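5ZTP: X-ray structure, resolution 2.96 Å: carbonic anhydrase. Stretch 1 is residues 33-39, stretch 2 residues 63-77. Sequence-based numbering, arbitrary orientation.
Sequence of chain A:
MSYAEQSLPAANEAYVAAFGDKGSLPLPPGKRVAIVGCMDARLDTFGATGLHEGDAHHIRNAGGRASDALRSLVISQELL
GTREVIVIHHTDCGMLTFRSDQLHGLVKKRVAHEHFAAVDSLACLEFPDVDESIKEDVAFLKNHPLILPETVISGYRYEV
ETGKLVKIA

Stretch 1 (33-39) VAIVGCM
Stretch 2, residues 63-77: GGRASDALRSLVISQ

How do the two backbones run past each other? Residues 33-38 form an extended strand; a helix occupies most of stretch 2 and continues beyond it, kinked where Arg71 N and Ser72 N lack a bond to the turn before. Their N-to-C directions are 149° apart, so the helix returns roughly antiparallel, with the axes 9.1 Å apart at closest approach. The register pairs Ala34 with Ser76 (CA to CA 7.1 Å) and Cys38 with Gly64 (CA to CA 3.3 Å). No hydrogen bond joins the stretches.

Which side chains fill the gap between strand and helix? Strand alternation points Ala34 and Val36 toward the helix and Val33 and Ile35 away. Val36 is t (chi1 179°): Val36 CG1 lies 3.7 Å from Ala69 CB and Val36 CG2 4.0 Å from Leu73 CD2. Leu73 leaves its backbone sideways, but its m,t rotamer (-80°, 174°) brings Leu73 CD2 to 3.7 Å from Ala34 CB. The contacts among Val36, Ala69, Leu73 and Ala34 are apolar, stabilised by close packing and the exclusion of water; Val36 CG1 also rests 3.6 Å from the carbonyl Gly64 O.

What does Ser76 contribute? Its CB points toward the strand and chi1 is t (170°), placing Ser76 OG 3.9 Å from Ala34 CB. That contact is only packing; OG is hydrogen-bonded elsewhere in the structure.

Why can the two stretches come so close at Gly64? Gly64 has phi/psi 76/38, a positive phi that favours glycine, and no side chain to obstruct the strand. Gly64 CA sits 3.2 Å from Cys38 N and 3.4 Å from Gly37 O, the latter a CA-H...O contact; a CB on Gly64 would fall 2.4 Å from Cys38 N, a clash. Gly63, at 91/-26, also needs glycine, since a CB would jam against the preceding carbonyl. Cys38 is t (-179°), with Cys38 SG 3.2 Å from Gly63 N and covalently bonded to a group elsewhere in the structure.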

# COMPACT_ATOMS: atom_id res chain seq x y z
N VAL A 33 8.14 -3.55 -11.82
CA VAL A 33 7.87 -2.21 -11.32
C VAL A 33 7.28 -2.31 -9.93
O VAL A 33 6.40 -3.16 -9.68
CB VAL A 33 6.84 -1.46 -12.18
CG1 VAL A 33 6.69 -0.02 -11.70
CG2 VAL A 33 7.22 -1.46 -13.65
N ALA A 34 7.72 -1.40 -9.06
CA ALA A 34 7.12 -1.24 -7.77
C ALA A 34 6.57 0.16 -7.71
O ALA A 34 7.32 1.12 -7.86
CB ALA A 34 8.14 -1.45 -6.70
N ILE A 35 5.27 0.27 -7.52
CA ILE A 35 4.64 1.59 -7.33
C ILE A 35 4.71 1.93 -5.85
O ILE A 35 4.38 1.09 -5.01
CB ILE A 35 3.14 1.61 -7.76
CG1 ILE A 35 2.97 1.25 -9.26
CG2 ILE A 35 2.51 2.96 -7.45
CD1 ILE A 35 3.97 1.88 -10.22
N VAL A 36 5.11 3.15 -5.52
CA VAL A 36 5.04 3.59 -4.14
C VAL A 36 4.14 4.80 -4.08
O VAL A 36 4.54 5.90 -4.46
CB VAL A 36 6.41 3.95 -3.57
CG1 VAL A 36 6.25 4.43 -2.13
CG2 VAL A 36 7.33 2.74 -3.67
N GLY A 37 2.90 4.60 -3.62
CA GLY A 37 1.89 5.65 -3.70
C GLY A 37 1.23 5.92 -2.37
O GLY A 37 1.13 5.05 -1.51
N CYS A 38 0.75 7.13 -2.19
CA CYS A 38 -0.03 7.39 -1.04
C CYS A 38 -1.28 6.53 -1.02
O CYS A 38 -1.75 6.12 -2.06
CB CYS A 38 -0.45 8.82 -1.00
SG CYS A 38 -1.41 9.09 0.51
N MET A 39 -1.86 6.33 0.16
CA MET A 39 -3.07 5.50 0.34
C MET A 39 -4.39 6.22 0.01
O MET A 39 -5.45 5.66 0.24
CB MET A 39 -3.17 5.04 1.80
CG MET A 39 -3.51 6.16 2.81
SD MET A 39 -3.80 5.64 4.51
CE MET A 39 -3.89 7.20 5.37
N GLY A 63 0.64 8.99 3.00
CA GLY A 63 1.62 9.88 2.40
C GLY A 63 2.31 9.32 1.17
O GLY A 63 2.76 10.08 0.32
N GLY A 64 2.40 8.00 1.05
CA GLY A 64 3.14 7.41 -0.04
C GLY A 64 4.63 7.49 0.22
O GLY A 64 5.42 7.68 -0.72
N ARG A 65 5.03 7.31 1.47
CA ARG A 65 6.40 7.58 1.87
C ARG A 65 7.32 6.40 1.67
O ARG A 65 7.04 5.29 2.10
CB ARG A 65 6.46 8.04 3.35
CG ARG A 65 5.63 9.26 3.65
CD ARG A 65 6.11 10.43 2.81
NE ARG A 65 6.66 11.54 3.63
CZ ARG A 65 7.89 12.05 3.53
NH1 ARG A 65 8.77 11.57 2.66
NH2 ARG A 65 8.23 13.05 4.35
N ALA A 66 8.46 6.70 1.04
CA ALA A 66 9.51 5.73 0.71
C ALA A 66 10.02 4.99 1.93
O ALA A 66 10.14 3.76 1.88
CB ALA A 66 10.68 6.42 0.01
N SER A 67 10.35 5.73 3.00
CA SER A 67 10.99 5.12 4.19
C SER A 67 10.13 4.00 4.68
O SER A 67 10.61 2.92 4.97
CB SER A 67 11.24 6.13 5.34
OG SER A 67 10.04 6.71 5.87
N ASP A 68 8.83 4.28 4.74
CA ASP A 68 7.83 3.33 5.22
C ASP A 68 7.69 2.12 4.32
O ASP A 68 7.46 1.03 4.78
CB ASP A 68 6.47 4.01 5.32
CG ASP A 68 5.52 3.25 6.18
OD1 ASP A 68 5.98 2.57 7.11
OD2 ASP A 68 4.32 3.31 5.95
N ALA A 69 7.85 2.38 3.02
CA ALA A 69 7.75 1.43 1.93
C ALA A 69 9.03 0.63 1.72
O ALA A 69 9.05 -0.32 0.92
CB ALA A 69 7.43 2.20 0.64
N LEU A 70 10.09 0.99 2.41
CA LEU A 70 11.38 0.38 2.15
C LEU A 70 11.45 -1.15 2.36
O LEU A 70 12.07 -1.89 1.61
CB LEU A 70 12.41 1.06 3.04
CG LEU A 70 13.84 0.54 2.92
CD1 LEU A 70 14.57 1.29 1.82
CD2 LEU A 70 14.53 0.75 4.24
N ARG A 71 10.82 -1.64 3.41
CA ARG A 71 10.84 -3.07 3.69
C ARG A 71 10.15 -3.83 2.55
O ARG A 71 10.62 -4.90 2.12
CB ARG A 71 10.17 -3.32 5.05
CG ARG A 71 9.77 -4.76 5.32
CD ARG A 71 8.43 -4.86 6.04
NE ARG A 71 7.80 -6.10 5.60
CZ ARG A 71 6.53 -6.26 5.26
NH1 ARG A 71 5.64 -5.28 5.31
NH2 ARG A 71 6.15 -7.45 4.84
N SER A 72 9.05 -3.27 2.06
CA SER A 72 8.30 -3.89 0.98
C SER A 72 9.14 -3.88 -0.28
O SER A 72 9.09 -4.81 -1.08
CB SER A 72 6.98 -3.15 0.74
OG SER A 72 6.04 -3.38 1.78
N LEU A 73 9.91 -2.81 -0.44
CA LEU A 73 10.73 -2.61 -1.63
C LEU A 73 11.89 -3.59 -1.68
O LEU A 73 12.21 -4.19 -2.71
CB LEU A 73 11.27 -1.18 -1.67
CG LEU A 73 10.29 -0.12 -2.15
CD1 LEU A 73 10.92 1.24 -1.97
CD2 LEU A 73 9.93 -0.36 -3.61
N VAL A 74 12.54 -3.75 -0.54
CA VAL A 74 13.62 -4.68 -0.46
C VAL A 74 13.12 -6.06 -0.86
O VAL A 74 13.74 -6.73 -1.64
CB VAL A 74 14.27 -4.61 0.94
CG1 VAL A 74 15.24 -5.76 1.18
CG2 VAL A 74 14.98 -3.25 1.08
N ILE A 75 11.96 -6.46 -0.37
CA ILE A 75 11.38 -7.73 -0.76
C ILE A 75 11.02 -7.77 -2.25
O ILE A 75 11.39 -8.70 -2.96
CB ILE A 75 10.18 -8.07 0.13
CG1 ILE A 75 10.72 -8.45 1.52
CG2 ILE A 75 9.33 -9.19 -0.47
CD1 ILE A 75 9.72 -8.26 2.65
N SER A 76 10.36 -6.74 -2.74
CA SER A 76 10.01 -6.67 -4.18
C SER A 76 11.25 -6.85 -5.08
O SER A 76 11.22 -7.64 -6.00
CB SER A 76 9.26 -5.37 -4.50
OG SER A 76 9.10 -5.14 -5.88
N GLN A 77 12.32 -6.13 -4.78
CA GLN A 77 13.57 -6.22 -5.55
C GLN A 77 14.32 -7.56 -5.44
O GLN A 77 14.58 -8.22 -6.45
CB GLN A 77 14.55 -5.12 -5.12
CG GLN A 77 14.11 -3.71 -5.49
CD GLN A 77 15.29 -2.73 -5.61
OE1 GLN A 77 16.30 -2.83 -4.90
NE2 GLN A 77 15.15 -1.76 -6.49